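Local coordinates for TRAP-type transporter, periplasmic component (Cupriavidus necator, PDB 4P8B), which binds (S)-2-acetolactate in the cleft of a periplasmic solute-binding fold and probably delivers it to a TRAP-type transporter, at residues 134-139 with 144-149; 41-46 with 222-227; 113-118 with 307-312. All blocks are in the same frame, centred on the assembly; numbering follows the deposited sequence.

Interaction 1. Residues 134-139 with 144-149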
ATOM      1  N   SER A 134      16.904   5.930   1.992  1.00 15.79           N
ATOM      2  CA  SER A 134      17.613   4.898   1.245  1.00 15.61           C
ATOM      3  C   SER A 134      16.742   4.373   0.105  1.00 15.38           C
ATOM      4  O   SER A 134      17.212   4.167  -1.009  1.00 16.31           O
ATOM      5  CB  SER A 134      18.029   3.762   2.186  1.00 16.59           C
ATOM      6  OG  SER A 134      18.669   2.715   1.464  1.00 20.76           O
ATOM      7  N   ILE A 135      15.469   4.137   0.389  1.00 14.04           N
ATOM      8  CA  ILE A 135      14.547   3.647  -0.636  1.00 15.25           C
ATOM      9  C   ILE A 135      14.381   4.672  -1.766  1.00 12.47           C
ATOM     10  O   ILE A 135      14.434   4.318  -2.942  1.00 14.08           O
ATOM     11  CB  ILE A 135      13.189   3.255  -0.024  1.00 13.78           C
ATOM     12  CG1 ILE A 135      13.343   1.921   0.710  1.00 16.73           C
ATOM     13  CG2 ILE A 135      12.132   3.143  -1.099  1.00 14.74           C
ATOM     14  CD1 ILE A 135      12.211   1.562   1.616  1.00 19.58           C
ATOM     15  N   PHE A 136      14.235   5.941  -1.406  1.00 13.63           N
ATOM     16  CA  PHE A 136      14.147   6.990  -2.426  1.00 13.54           C
ATOM     17  C   PHE A 136      15.385   7.033  -3.320  1.00 14.60           C
ATOM     18  O   PHE A 136      15.266   7.163  -4.534  1.00 15.61           O
ATOM     19  CB  PHE A 136      13.892   8.365  -1.808  1.00 13.32           C
ATOM     20  CG  PHE A 136      12.425   8.701  -1.636  1.00 14.58           C
ATOM     21  CD1 PHE A 136      11.473   7.719  -1.466  1.00 12.97           C
ATOM     22  CD2 PHE A 136      12.022  10.033  -1.634  1.00 14.81           C
ATOM     23  CE1 PHE A 136      10.113   8.054  -1.326  1.00 14.90           C
ATOM     24  CE2 PHE A 136      10.674  10.364  -1.489  1.00 14.76           C
ATOM     25  CZ  PHE A 136       9.743   9.380  -1.321  1.00 15.21           C
ATOM     26  N   ALA A 137      16.572   6.890  -2.729  1.00 15.36           N
ATOM     27  CA  ALA A 137      17.799   6.878  -3.530  1.00 16.53           C
ATOM     28  C   ALA A 137      17.798   5.707  -4.507  1.00 15.99           C
ATOM     29  O   ALA A 137      18.217   5.861  -5.666  1.00 19.29           O
ATOM     30  CB  ALA A 137      19.029   6.820  -2.635  1.00 17.43           C
ATOM     31  N   THR A 138      17.316   4.552  -4.056  1.00 16.39           N
ATOM     32  CA  THR A 138      17.256   3.374  -4.901  1.00 18.44           C
ATOM     33  C   THR A 138      16.290   3.616  -6.065  1.00 18.05           C
ATOM     34  O   THR A 138      16.569   3.273  -7.221  1.00 19.00           O
ATOM     35  CB  THR A 138      16.824   2.142  -4.093  1.00 19.96           C
ATOM     36  OG1 THR A 138      17.857   1.784  -3.155  1.00 20.43           O
ATOM     37  CG2 THR A 138      16.553   0.958  -5.015  1.00 23.34           C
ATOM     38  N   LEU A 139      15.143   4.221  -5.774  1.00 16.89           N
ATOM     39  CA  LEU A 139      14.169   4.504  -6.817  1.00 17.11           C
ATOM     40  C   LEU A 139      14.704   5.490  -7.855  1.00 18.38           C
ATOM     41  O   LEU A 139      14.527   5.299  -9.062  1.00 18.49           O
ATOM     42  CB  LEU A 139      12.876   5.043  -6.194  1.00 15.20           C
ATOM     43  CG  LEU A 139      12.057   4.053  -5.384  1.00 13.83           C
ATOM     44  CD1 LEU A 139      10.935   4.788  -4.676  1.00 14.84           C
ATOM     45  CD2 LEU A 139      11.515   2.973  -6.290  1.00 17.11           C
ATOM     46  N   VAL A 144      13.006   6.521 -11.759  0.59 21.76           N
ATOM     47  CA  VAL A 144      11.675   6.900 -11.286  0.59 26.06           C
ATOM     48  C   VAL A 144      11.831   7.876 -10.113  0.59 24.79           C
ATOM     49  O   VAL A 144      12.167   7.454  -9.004  0.59 18.83           O
ATOM     50  CB  VAL A 144      10.882   5.637 -10.884  0.59 23.61           C
ATOM     51  CG1 VAL A 144       9.522   5.981 -10.234  0.59 18.23           C
ATOM     52  CG2 VAL A 144      10.683   4.741 -12.111  0.59 19.88           C
ATOM     53  N   VAL A 145      11.532   9.161 -10.340  1.00 20.72           N
ATOM     54  CA  VAL A 145      11.878  10.214  -9.398  1.00 21.03           C
ATOM     55  C   VAL A 145      10.846  10.255  -8.279  1.00 15.25           C
ATOM     56  O   VAL A 145       9.679  10.622  -8.517  1.00 16.81           O
ATOM     57  CB  VAL A 145      11.927  11.576 -10.093  1.00 19.86           C
ATOM     58  CG1 VAL A 145      12.319  12.674  -9.105  1.00 23.92           C
ATOM     59  CG2 VAL A 145      12.910  11.551 -11.276  1.00 22.05           C
ATOM     60  N   PRO A 146      11.246   9.861  -7.059  1.00 15.68           N
ATOM     61  CA  PRO A 146      10.316   9.887  -5.931  1.00 13.71           C
ATOM     62  C   PRO A 146      10.242  11.245  -5.268  1.00 14.39           C
ATOM     63  O   PRO A 146      11.296  11.885  -5.082  1.00 16.43           O
ATOM     64  CB  PRO A 146      10.918   8.869  -4.970  1.00 15.29           C
ATOM     65  CG  PRO A 146      12.396   9.040  -5.167  1.00 17.57           C
ATOM     66  CD  PRO A 146      12.578   9.382  -6.646  1.00 18.35           C
ATOM     67  N   LEU A 147       9.046  11.689  -4.908  1.00 13.49           N
ATOM     68  CA  LEU A 147       8.836  13.041  -4.413  1.00 13.12           C
ATOM     69  C   LEU A 147       8.210  13.129  -3.021  1.00 12.78           C
ATOM     70  O   LEU A 147       8.407  14.116  -2.322  1.00 15.36           O
ATOM     71  CB  LEU A 147       7.949  13.808  -5.385  1.00 14.80           C
ATOM     72  CG  LEU A 147       8.521  13.972  -6.800  1.00 16.21           C
ATOM     73  CD1 LEU A 147       7.517  14.698  -7.686  1.00 18.57           C
ATOM     74  CD2 LEU A 147       9.873  14.698  -6.821  1.00 18.63           C
ATOM     75  N   ALA A 148       7.386  12.150  -2.652  1.00 11.87           N
ATOM     76  CA  ALA A 148       6.696  12.199  -1.373  1.00 13.06           C
ATOM     77  C   ALA A 148       6.113  10.855  -1.029  1.00  9.72           C
ATOM     78  O   ALA A 148       5.979   9.981  -1.884  1.00 10.07           O
ATOM     79  CB  ALA A 148       5.583  13.225  -1.416  1.00 12.16           C
ATOM     80  N   TRP A 149       5.769  10.715   0.246  1.00  9.82           N
ATOM     81  CA  TRP A 149       5.095   9.543   0.777  1.00  9.07           C
ATOM     82  C   TRP A 149       3.634   9.823   1.073  1.00  8.52           C
ATOM     83  O   TRP A 149       3.268  10.892   1.577  1.00  9.81           O
ATOM     84  CB  TRP A 149       5.746   9.094   2.097  1.00 10.78           C
ATOM     85  CG  TRP A 149       7.173   8.641   1.996  1.00  8.96           C
ATOM     86  CD1 TRP A 149       8.292   9.412   2.138  1.00 13.03           C
ATOM     87  CD2 TRP A 149       7.629   7.322   1.710  1.00  9.73           C
ATOM     88  NE1 TRP A 149       9.406   8.645   1.957  1.00 11.11           N
ATOM     89  CE2 TRP A 149       9.039   7.359   1.705  1.00  9.80           C
ATOM     90  CE3 TRP A 149       6.980   6.100   1.472  1.00  8.70           C
ATOM     91  CZ2 TRP A 149       9.813   6.223   1.453  1.00 12.16           C
ATOM     92  CZ3 TRP A 149       7.751   4.981   1.246  1.00  8.96           C
ATOM     93  CH2 TRP A 149       9.159   5.052   1.227  1.00 11.24           C
TER
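Phe136 lies layered between Pro146 and Trp149 where helix 130-141 turns back over strand 144-154, an antiparallel helix-turn-strand unit at the edge of the five-stranded mixed sheet of this periplasmic binding protein fold. The short axes pass 7.6 Å apart at 149°. Packing is tightest around the phenyl ring. Pro146 CB sits over its centre, 3.5 Å from the centroid of the Phe136 ring, as a CH-pi contact, while Pro146 CG leans toward the root of the ring and lies 3.5 Å from Phe136 O. On the other side of the ring plane the indole of Trp149 makes an offset stack, its five-membered ring centred 4.4 Å from the phenyl centre with the planes inclined by 15°. The overlap falls on the CE1-CZ side of the phenyl ring, where Phe136 CE1 stands 3.3 Å from Trp149 CE2. Trp149 has CG anti to its carbonyl carbon (chi1 -64°), which swings the indole back toward the helix although its CB does not point there. Phe136 and Trp149 are each partly exposed as residues, whereas Leu139 and Pro146 are buried.

At the margins of the stack the fit is looser. Ile135 CG2 reaches Trp149 CH2 at 4.2 Å, and Leu139 CD1 stays 4.1 Å from Pro146 CB; the Leu139 side chain also packs on Phe83 and Ile245. Where the two elements join, a weak backbone bond runs from Val144 N to Leu139 O. Farther along the strand, Leu147 and Ala148 both form backbone hydrogen bonds with Phe246 of strand 241-249. Ala148 brings its carbonyl to the rim of the Phe136 ring, near the ring plane and 3.9 Å from CZ, while its amide N is buried without a hydrogen-bonding partner.

Interaction 2. Residues 41-46 with 222-227. With X2X ((2S)-2-hydroxy-2-methyl-3-oxobutanoic acid), chain D.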
ATOM      1  N   PRO A  41     -10.701   8.280  -6.736  1.00 14.01           N
ATOM      2  CA  PRO A  41     -11.007   9.271  -5.700  1.00 14.91           C
ATOM      3  C   PRO A  41     -12.043   8.851  -4.636  1.00 13.45           C
ATOM      4  O   PRO A  41     -12.261   9.612  -3.703  1.00 15.38           O
ATOM      5  CB  PRO A  41     -11.555  10.453  -6.506  1.00 20.39           C
ATOM      6  CG  PRO A  41     -11.025  10.264  -7.888  1.00 26.69           C
ATOM      7  CD  PRO A  41     -10.918   8.798  -8.096  1.00 17.03           C
ATOM      8  N   ALA A  42     -12.684   7.701  -4.770  1.00 12.36           N
ATOM      9  CA  ALA A  42     -13.506   7.193  -3.676  1.00 13.57           C
ATOM     10  C   ALA A  42     -12.622   6.807  -2.488  1.00 10.93           C
ATOM     11  O   ALA A  42     -13.116   6.657  -1.361  1.00 12.33           O
ATOM     12  CB  ALA A  42     -14.301   5.994  -4.129  1.00 13.79           C
ATOM     13  N   PHE A  43     -11.323   6.575  -2.739  1.00 10.46           N
ATOM     14  CA  PHE A  43     -10.383   6.075  -1.728  1.00  9.66           C
ATOM     15  C   PHE A  43      -9.394   7.146  -1.348  1.00  9.31           C
ATOM     16  O   PHE A  43      -9.080   7.990  -2.166  1.00 10.61           O
ATOM     17  CB  PHE A  43      -9.606   4.899  -2.326  1.00  9.26           C
ATOM     18  CG  PHE A  43     -10.469   3.751  -2.728  1.00  8.72           C
ATOM     19  CD1 PHE A  43     -11.095   3.705  -3.975  1.00 10.41           C
ATOM     20  CD2 PHE A  43     -10.688   2.718  -1.843  1.00  9.14           C
ATOM     21  CE1 PHE A  43     -11.902   2.629  -4.322  1.00 11.79           C
ATOM     22  CE2 PHE A  43     -11.486   1.661  -2.190  1.00  8.96           C
ATOM     23  CZ  PHE A  43     -12.105   1.618  -3.423  1.00  9.86           C
ATOM     24  N   PRO A  44      -8.837   7.097  -0.128  1.00  9.31           N
ATOM     25  CA  PRO A  44      -7.815   8.087   0.219  1.00 10.64           C
ATOM     26  C   PRO A  44      -6.668   8.157  -0.792  1.00  8.84           C
ATOM     27  O   PRO A  44      -6.256   9.237  -1.171  1.00  9.97           O
ATOM     28  CB  PRO A  44      -7.337   7.609   1.593  1.00 10.30           C
ATOM     29  CG  PRO A  44      -8.578   6.985   2.178  1.00  9.74           C
ATOM     30  CD  PRO A  44      -9.205   6.269   1.035  1.00  9.34           C
ATOM     31  N   TRP A  45      -6.221   6.999  -1.266  1.00  9.45           N
ATOM     32  CA  TRP A  45      -5.132   6.923  -2.250  1.00 10.05           C
ATOM     33  C   TRP A  45      -5.446   7.799  -3.467  1.00  9.88           C
ATOM     34  O   TRP A  45      -4.654   8.677  -3.855  1.00 11.12           O
ATOM     35  CB  TRP A  45      -4.962   5.468  -2.630  1.00  9.39           C
ATOM     36  CG  TRP A  45      -4.006   5.078  -3.699  1.00  8.62           C
ATOM     37  CD1 TRP A  45      -3.419   5.859  -4.666  1.00 10.74           C
ATOM     38  CD2 TRP A  45      -3.520   3.759  -3.892  1.00  8.30           C
ATOM     39  NE1 TRP A  45      -2.620   5.066  -5.462  1.00 10.24           N
ATOM     40  CE2 TRP A  45      -2.656   3.778  -4.997  1.00  9.03           C
ATOM     41  CE3 TRP A  45      -3.745   2.549  -3.223  1.00  8.09           C
ATOM     42  CZ2 TRP A  45      -2.022   2.633  -5.457  1.00  9.77           C
ATOM     43  CZ3 TRP A  45      -3.115   1.433  -3.659  1.00  8.14           C
ATOM     44  CH2 TRP A  45      -2.269   1.467  -4.792  1.00  9.15           C
ATOM     45  N   GLY A  46      -6.620   7.613  -4.053  1.00 10.11           N
ATOM     46  CA  GLY A  46      -6.984   8.379  -5.230  1.00 10.75           C
ATOM     47  C   GLY A  46      -7.236   9.848  -4.932  1.00 11.67           C
ATOM     48  O   GLY A  46      -6.931  10.721  -5.754  1.00 12.97           O
ATOM     49  N   ALA A 222     -13.624  -0.113   3.593  1.00  9.94           N
ATOM     50  CA  ALA A 222     -14.806   0.741   3.724  1.00 12.33           C
ATOM     51  C   ALA A 222     -15.285   1.309   2.397  1.00 10.10           C
ATOM     52  O   ALA A 222     -16.453   1.193   2.059  1.00 12.33           O
ATOM     53  CB  ALA A 222     -14.538   1.867   4.708  1.00 11.89           C
ATOM     54  N   ALA A 223     -14.383   1.914   1.622  1.00 10.79           N
ATOM     55  CA  ALA A 223     -14.802   2.618   0.411  1.00 11.05           C
ATOM     56  C   ALA A 223     -15.211   1.639  -0.675  1.00 12.89           C
ATOM     57  O   ALA A 223     -16.054   1.966  -1.510  1.00 13.70           O
ATOM     58  CB  ALA A 223     -13.703   3.551  -0.087  1.00 13.54           C
ATOM     59  N   ALA A 224     -14.639   0.443  -0.671  1.00 11.36           N
ATOM     60  CA  ALA A 224     -15.052  -0.614  -1.581  1.00 12.36           C
ATOM     61  C   ALA A 224     -16.226  -1.423  -1.010  1.00 11.86           C
ATOM     62  O   ALA A 224     -16.708  -2.339  -1.674  1.00 15.15           O
ATOM     63  CB  ALA A 224     -13.883  -1.535  -1.892  1.00 10.47           C
ATOM     64  N   LYS A 225     -16.680  -1.096   0.203  1.00 11.93           N
ATOM     65  CA  LYS A 225     -17.830  -1.772   0.817  1.00 11.95           C
ATOM     66  C   LYS A 225     -17.663  -3.279   0.780  1.00 12.52           C
ATOM     67  O   LYS A 225     -18.574  -4.003   0.363  1.00 12.40           O
ATOM     68  CB  LYS A 225     -19.123  -1.347   0.131  1.00 16.04           C
ATOM     69  CG  LYS A 225     -19.376   0.128   0.213  1.00 15.88           C
ATOM     70  CD  LYS A 225     -20.770   0.483  -0.240  1.00 22.31           C
ATOM     71  CE  LYS A 225     -21.087   1.932   0.081  1.00 28.03           C
ATOM     72  NZ  LYS A 225     -20.261   2.877  -0.718  1.00 39.77           N
ATOM     73  N   LEU A 226     -16.531  -3.777   1.292  1.00 11.30           N
ATOM     74  CA  LEU A 226     -16.200  -5.187   1.044  1.00 10.31           C
ATOM     75  C   LEU A 226     -17.120  -6.136   1.794  1.00 10.39           C
ATOM     76  O   LEU A 226     -17.237  -7.293   1.421  1.00 11.18           O
ATOM     77  CB  LEU A 226     -14.733  -5.481   1.349  1.00 10.87           C
ATOM     78  CG  LEU A 226     -13.762  -4.824   0.368  1.00 10.09           C
ATOM     79  CD1 LEU A 226     -12.339  -5.302   0.705  1.00 10.35           C
ATOM     80  CD2 LEU A 226     -14.074  -5.142  -1.060  1.00 11.75           C
ATOM     81  N   TYR A 227     -17.816  -5.628   2.806  1.00 12.43           N
ATOM     82  CA  TYR A 227     -18.836  -6.422   3.482  1.00 13.02           C
ATOM     83  C   TYR A 227     -19.958  -6.826   2.536  1.00 13.42           C
ATOM     84  O   TYR A 227     -20.678  -7.770   2.816  1.00 15.70           O
ATOM     85  CB  TYR A 227     -19.420  -5.688   4.702  1.00 16.61           C
ATOM     86  CG  TYR A 227     -19.748  -4.247   4.437  1.00 15.96           C
ATOM     87  CD1 TYR A 227     -20.986  -3.858   3.928  1.00 15.73           C
ATOM     88  CD2 TYR A 227     -18.798  -3.263   4.670  1.00 19.46           C
ATOM     89  CE1 TYR A 227     -21.249  -2.515   3.669  1.00 17.04           C
ATOM     90  CE2 TYR A 227     -19.057  -1.943   4.425  1.00 18.67           C
ATOM     91  CZ  TYR A 227     -20.270  -1.562   3.926  1.00 16.17           C
ATOM     92  OH  TYR A 227     -20.515  -0.229   3.690  1.00 19.27           O
TER
HETATM   93  OAD X2X D 403      -4.613  -4.481  -4.711  1.00  8.35           O
HETATM   94  CAH X2X D 403      -4.782  -4.018  -3.537  1.00  8.33           C
HETATM   95  OAE X2X D 403      -5.187  -4.754  -2.590  1.00  8.55           O
HETATM   96  CAI X2X D 403      -4.487  -2.583  -3.245  1.00  8.12           C
HETATM   97  CAB X2X D 403      -5.522  -1.734  -3.952  1.00  8.73           C
HETATM   98  OAF X2X D 403      -4.376  -2.358  -1.869  1.00  8.19           O
HETATM   99  CAG X2X D 403      -3.127  -2.340  -3.816  1.00  8.21           C
HETATM  100  OAC X2X D 403      -3.002  -1.806  -4.918  1.00  8.25           O
HETATM  101  CAA X2X D 403      -1.915  -2.775  -3.063  1.00  8.58           C
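At the mouth of the ligand cleft, Phe43 from the start of helix 44-59 meets Ala223 and Ala224 at the end of helix 218-223. The methyl of Ala223 lies over one face of the phenyl ring, its CB 3.9 Å from the Phe43 ring centroid and 29° off the normal, a CH-pi contact displaced toward the CD2-CE2 side. That same methyl also rests 3.4 Å from Ala42 O. Ala224 approaches differently: its CB lies in the ring plane at the rim, 3.9 Å from Phe43 CZ. Phe43 sets CG anti to its carbonyl carbon (chi1 -61°), and this carries the ring across to the two alanines.

Two helix ends therefore face each other. Phe43 holds the N-cap position of helix 44-59, and Lys225, with positive phi, closes helix 218-223 in a Schellman motif. In the two-lobed fold of solute-binding proteins such a contact spans the cleft, and here it is small and apolar, without a hydrogen bond, covering 155 Å² in all. Two residues past Phe43, Trp45 turns inward to the bound acetolactate. The rim of its six-membered ring meets the ligand's keto oxygen, with Trp45 CH2 3.4 Å from OAC, while a hydrogen bond from NE1 to Val95 O steadies the indole. Ala224 in turn packs on Trp199, another residue of the pocket.

Interaction 3. Residues 113-118 with 307-312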
ATOM      1  N   LEU A 113       7.339  -7.073   5.187  1.00  8.56           N
ATOM      2  CA  LEU A 113       7.836  -8.064   6.141  1.00 10.20           C
ATOM      3  C   LEU A 113       6.833  -8.266   7.265  1.00  9.48           C
ATOM      4  O   LEU A 113       6.433  -7.308   7.916  1.00 10.15           O
ATOM      5  CB  LEU A 113       9.156  -7.606   6.743  1.00  9.23           C
ATOM      6  CG  LEU A 113      10.364  -7.613   5.817  1.00  9.04           C
ATOM      7  CD1 LEU A 113      11.518  -6.860   6.477  1.00 12.09           C
ATOM      8  CD2 LEU A 113      10.772  -9.035   5.471  1.00 13.85           C
ATOM      9  N   PRO A 114       6.418  -9.516   7.503  1.00  8.70           N
ATOM     10  CA  PRO A 114       5.317  -9.715   8.459  1.00  9.93           C
ATOM     11  C   PRO A 114       5.722  -9.337   9.884  1.00  8.08           C
ATOM     12  O   PRO A 114       6.735  -9.792  10.393  1.00  9.78           O
ATOM     13  CB  PRO A 114       4.994 -11.215   8.319  1.00 10.33           C
ATOM     14  CG  PRO A 114       6.240 -11.831   7.707  1.00 17.95           C
ATOM     15  CD  PRO A 114       6.818 -10.751   6.825  1.00  9.91           C
ATOM     16  N   PHE A 115       4.941  -8.443  10.484  1.00  8.77           N
ATOM     17  CA  PHE A 115       5.075  -8.006  11.870  1.00 10.25           C
ATOM     18  C   PHE A 115       6.330  -7.201  12.148  1.00 13.39           C
ATOM     19  O   PHE A 115       6.854  -7.191  13.252  1.00 14.62           O
ATOM     20  CB  PHE A 115       4.846  -9.188  12.834  1.00 11.24           C
ATOM     21  CG  PHE A 115       3.504  -9.832  12.620  1.00  8.63           C
ATOM     22  CD1 PHE A 115       2.351  -9.209  13.095  1.00 11.50           C
ATOM     23  CD2 PHE A 115       3.372 -10.966  11.859  1.00 11.51           C
ATOM     24  CE1 PHE A 115       1.120  -9.740  12.855  1.00 11.10           C
ATOM     25  CE2 PHE A 115       2.131 -11.498  11.622  1.00 12.22           C
ATOM     26  CZ  PHE A 115       1.016 -10.872  12.101  1.00 10.07           C
ATOM     27  N   LEU A 116       6.786  -6.469  11.135  1.00  9.50           N
ATOM     28  CA  LEU A 116       7.855  -5.483  11.313  1.00 10.49           C
ATOM     29  C   LEU A 116       7.424  -4.256  12.115  1.00  9.31           C
ATOM     30  O   LEU A 116       8.164  -3.779  12.951  1.00 10.63           O
ATOM     31  CB  LEU A 116       8.369  -5.007   9.954  1.00  8.76           C
ATOM     32  CG  LEU A 116       9.445  -3.920   9.979  1.00 10.85           C
ATOM     33  CD1 LEU A 116      10.760  -4.414  10.539  1.00 12.34           C
ATOM     34  CD2 LEU A 116       9.660  -3.368   8.574  1.00 10.63           C
HETATM   35  N   MSE A 117       6.232  -3.732  11.839  1.00  9.01           N
HETATM   36  CA  MSE A 117       5.826  -2.421  12.339  1.00  8.84           C
HETATM   37  C   MSE A 117       4.647  -2.513  13.307  1.00  9.95           C
HETATM   38  O   MSE A 117       3.536  -2.844  12.896  1.00 10.82           O
HETATM   39  CB  MSE A 117       5.405  -1.541  11.166  1.00 10.24           C
HETATM   40  CG  MSE A 117       6.514  -1.271  10.172  1.00 10.59           C
HETATM   41 SE   MSE A 117       5.977  -0.235   8.647  0.85 10.20          SE
HETATM   42  CE  MSE A 117       4.863  -1.554   7.758  1.00 10.85           C
ATOM     43  N   PRO A 118       4.857  -2.181  14.580  1.00  9.38           N
ATOM     44  CA  PRO A 118       3.748  -2.333  15.543  1.00 13.15           C
ATOM     45  C   PRO A 118       2.637  -1.292  15.435  1.00 15.55           C
ATOM     46  O   PRO A 118       1.519  -1.556  15.882  1.00 17.90           O
ATOM     47  CB  PRO A 118       4.425  -2.176  16.907  1.00 13.46           C
ATOM     48  CG  PRO A 118       5.840  -2.515  16.681  1.00 17.98           C
ATOM     49  CD  PRO A 118       6.161  -2.084  15.258  1.00 11.48           C
ATOM     50  N   ALA A 307      -0.715 -11.905  23.252  1.00 20.88           N
ATOM     51  CA  ALA A 307      -0.218 -13.266  23.039  1.00 20.81           C
ATOM     52  C   ALA A 307      -0.587 -13.818  21.651  1.00 20.26           C
ATOM     53  O   ALA A 307       0.234 -14.444  20.982  1.00 18.61           O
ATOM     54  CB  ALA A 307      -0.705 -14.186  24.138  1.00 24.59           C
ATOM     55  N   GLU A 308      -1.827 -13.597  21.225  1.00 19.34           N
ATOM     56  CA  GLU A 308      -2.255 -14.036  19.897  1.00 17.76           C
ATOM     57  C   GLU A 308      -1.413 -13.356  18.807  1.00 16.27           C
ATOM     58  O   GLU A 308      -1.021 -13.989  17.819  1.00 16.24           O
ATOM     59  CB  GLU A 308      -3.755 -13.771  19.692  1.00 17.92           C
ATOM     60  CG  GLU A 308      -4.632 -14.758  20.423  1.00 19.27           C
ATOM     61  CD  GLU A 308      -6.088 -14.340  20.468  1.00 19.82           C
ATOM     62  OE1 GLU A 308      -6.369 -13.130  20.357  1.00 19.61           O
ATOM     63  OE2 GLU A 308      -6.925 -15.230  20.672  1.00 21.01           O
ATOM     64  N   HIS A 309      -1.123 -12.080  19.001  1.00 16.34           N
ATOM     65  CA  HIS A 309      -0.282 -11.338  18.076  1.00 17.62           C
ATOM     66  C   HIS A 309       1.118 -11.966  18.008  1.00 18.13           C
ATOM     67  O   HIS A 309       1.667 -12.181  16.923  1.00 18.21           O
ATOM     68  CB  HIS A 309      -0.208  -9.881  18.525  1.00 20.81           C
ATOM     69  CG  HIS A 309       0.404  -8.966  17.517  1.00 30.69           C
ATOM     70  ND1 HIS A 309       1.761  -8.744  17.452  1.00 40.04           N
ATOM     71  CD2 HIS A 309      -0.151  -8.209  16.540  1.00 31.94           C
ATOM     72  CE1 HIS A 309       2.017  -7.892  16.479  1.00 28.82           C
ATOM     73  NE2 HIS A 309       0.876  -7.550  15.909  1.00 37.60           N
ATOM     74  N   ASP A 310       1.687 -12.292  19.156  0.51 19.12           N
ATOM     75  CA  ASP A 310       3.024 -12.863  19.151  0.51 18.98           C
ATOM     76  C   ASP A 310       3.066 -14.235  18.477  0.51 19.34           C
ATOM     77  O   ASP A 310       4.081 -14.604  17.886  0.51 20.35           O
ATOM     78  CB  ASP A 310       3.594 -12.948  20.561  0.51 21.43           C
ATOM     79  CG  ASP A 310       5.083 -13.173  20.557  0.51 27.15           C
ATOM     80  OD1 ASP A 310       5.815 -12.225  20.207  0.51 35.51           O
ATOM     81  OD2 ASP A 310       5.514 -14.297  20.880  0.51 28.81           O
ATOM     82  N   ALA A 311       1.979 -14.996  18.561  1.00 18.18           N
ATOM     83  CA  ALA A 311       1.929 -16.276  17.873  1.00 16.25           C
ATOM     84  C   ALA A 311       1.971 -16.085  16.339  1.00 15.67           C
ATOM     85  O   ALA A 311       2.600 -16.867  15.620  1.00 17.24           O
ATOM     86  CB  ALA A 311       0.698 -17.042  18.282  1.00 19.81           C
ATOM     87  N   PHE A 312       1.290 -15.063  15.815  1.00 14.06           N
ATOM     88  CA  PHE A 312       1.373 -14.786  14.382  1.00 13.01           C
ATOM     89  C   PHE A 312       2.771 -14.359  13.967  1.00 14.88           C
ATOM     90  O   PHE A 312       3.253 -14.765  12.911  1.00 14.50           O
ATOM     91  CB  PHE A 312       0.354 -13.719  13.961  1.00 13.11           C
ATOM     92  CG  PHE A 312      -1.029 -14.256  13.728  1.00 12.62           C
ATOM     93  CD1 PHE A 312      -1.326 -14.962  12.583  1.00 13.70           C
ATOM     94  CD2 PHE A 312      -2.033 -14.014  14.635  1.00 13.25           C
ATOM     95  CE1 PHE A 312      -2.597 -15.443  12.353  1.00 13.41           C
ATOM     96  CE2 PHE A 312      -3.310 -14.488  14.422  1.00 13.58           C
ATOM     97  CZ  PHE A 312      -3.606 -15.206  13.276  1.00 13.86           C
TER
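With CG anti to its carbonyl carbon (chi1 -57°), Phe115 sends its ring out of the loop toward helix 306-315, where His309 has CG anti to the backbone N (chi1 -169°) and swings its imidazole across to meet it. The two rings form a T-shaped pair. The CD1-CE1 edge of Phe115 points at the imidazole face, the centroids are 5.0 Å apart and the planes are nearly perpendicular at 84°. The closest approach is at the NE2-CE1 end of the imidazole, where Phe115 CD1 comes to 3.6 Å from His309 NE2.

The other flank of the phenyl ring leans on the helix one turn further along. Phe115 CZ is 3.5 Å from Phe312 CB, and Phe115 CE2 lies 3.7 Å from Phe312 O, a carbonyl that accepts a hydrogen bond from Thr316 OG1. The Phe312 ring itself leads away from this contact, to an edge-to-face pair with Trp237.

Phe115, with positive phi, occupies the third position of a type II beta turn from Leu113 to Leu116, with Pro114 before it; the turn's closing bond, Leu116 N to Leu113 O, is weak at 3.3 Å. Backbone pairing with Tyr239 also ties Phe115 to the loop before strand 241-249. The turn thus presents one aromatic side chain to the helix while Leu113 and Leu116 pack on Tyr320 of helix 317-327. No hydrogen bond joins the two segments, and the side chain of Phe115 stays about 10 Å from that of the ligand-binding Arg155.

How the interactions relate
Interactions 1 and 3 are buried, whereas interaction 2 is a surface contact at the rim of the cleft. Interaction 1 joins chain neighbours within one helix-turn-strand unit and buries the most area; interactions 2 and 3 each connect parts of the chain more than 170 residues apart, and their segments alternate along the sequence. No helix or strand is shared among the three, and their centres are 26 to 27 Å apart. A phenylalanine is central to each, but with different partners: a proline and a parallel-displaced indole in 1, two alanines in 2, a nearly perpendicular imidazole and the CB of a second phenylalanine in 3. Across the segments, a hydrogen bond, and a weak one, occurs in interaction 1 alone, and only interaction 2 includes a pocket residue.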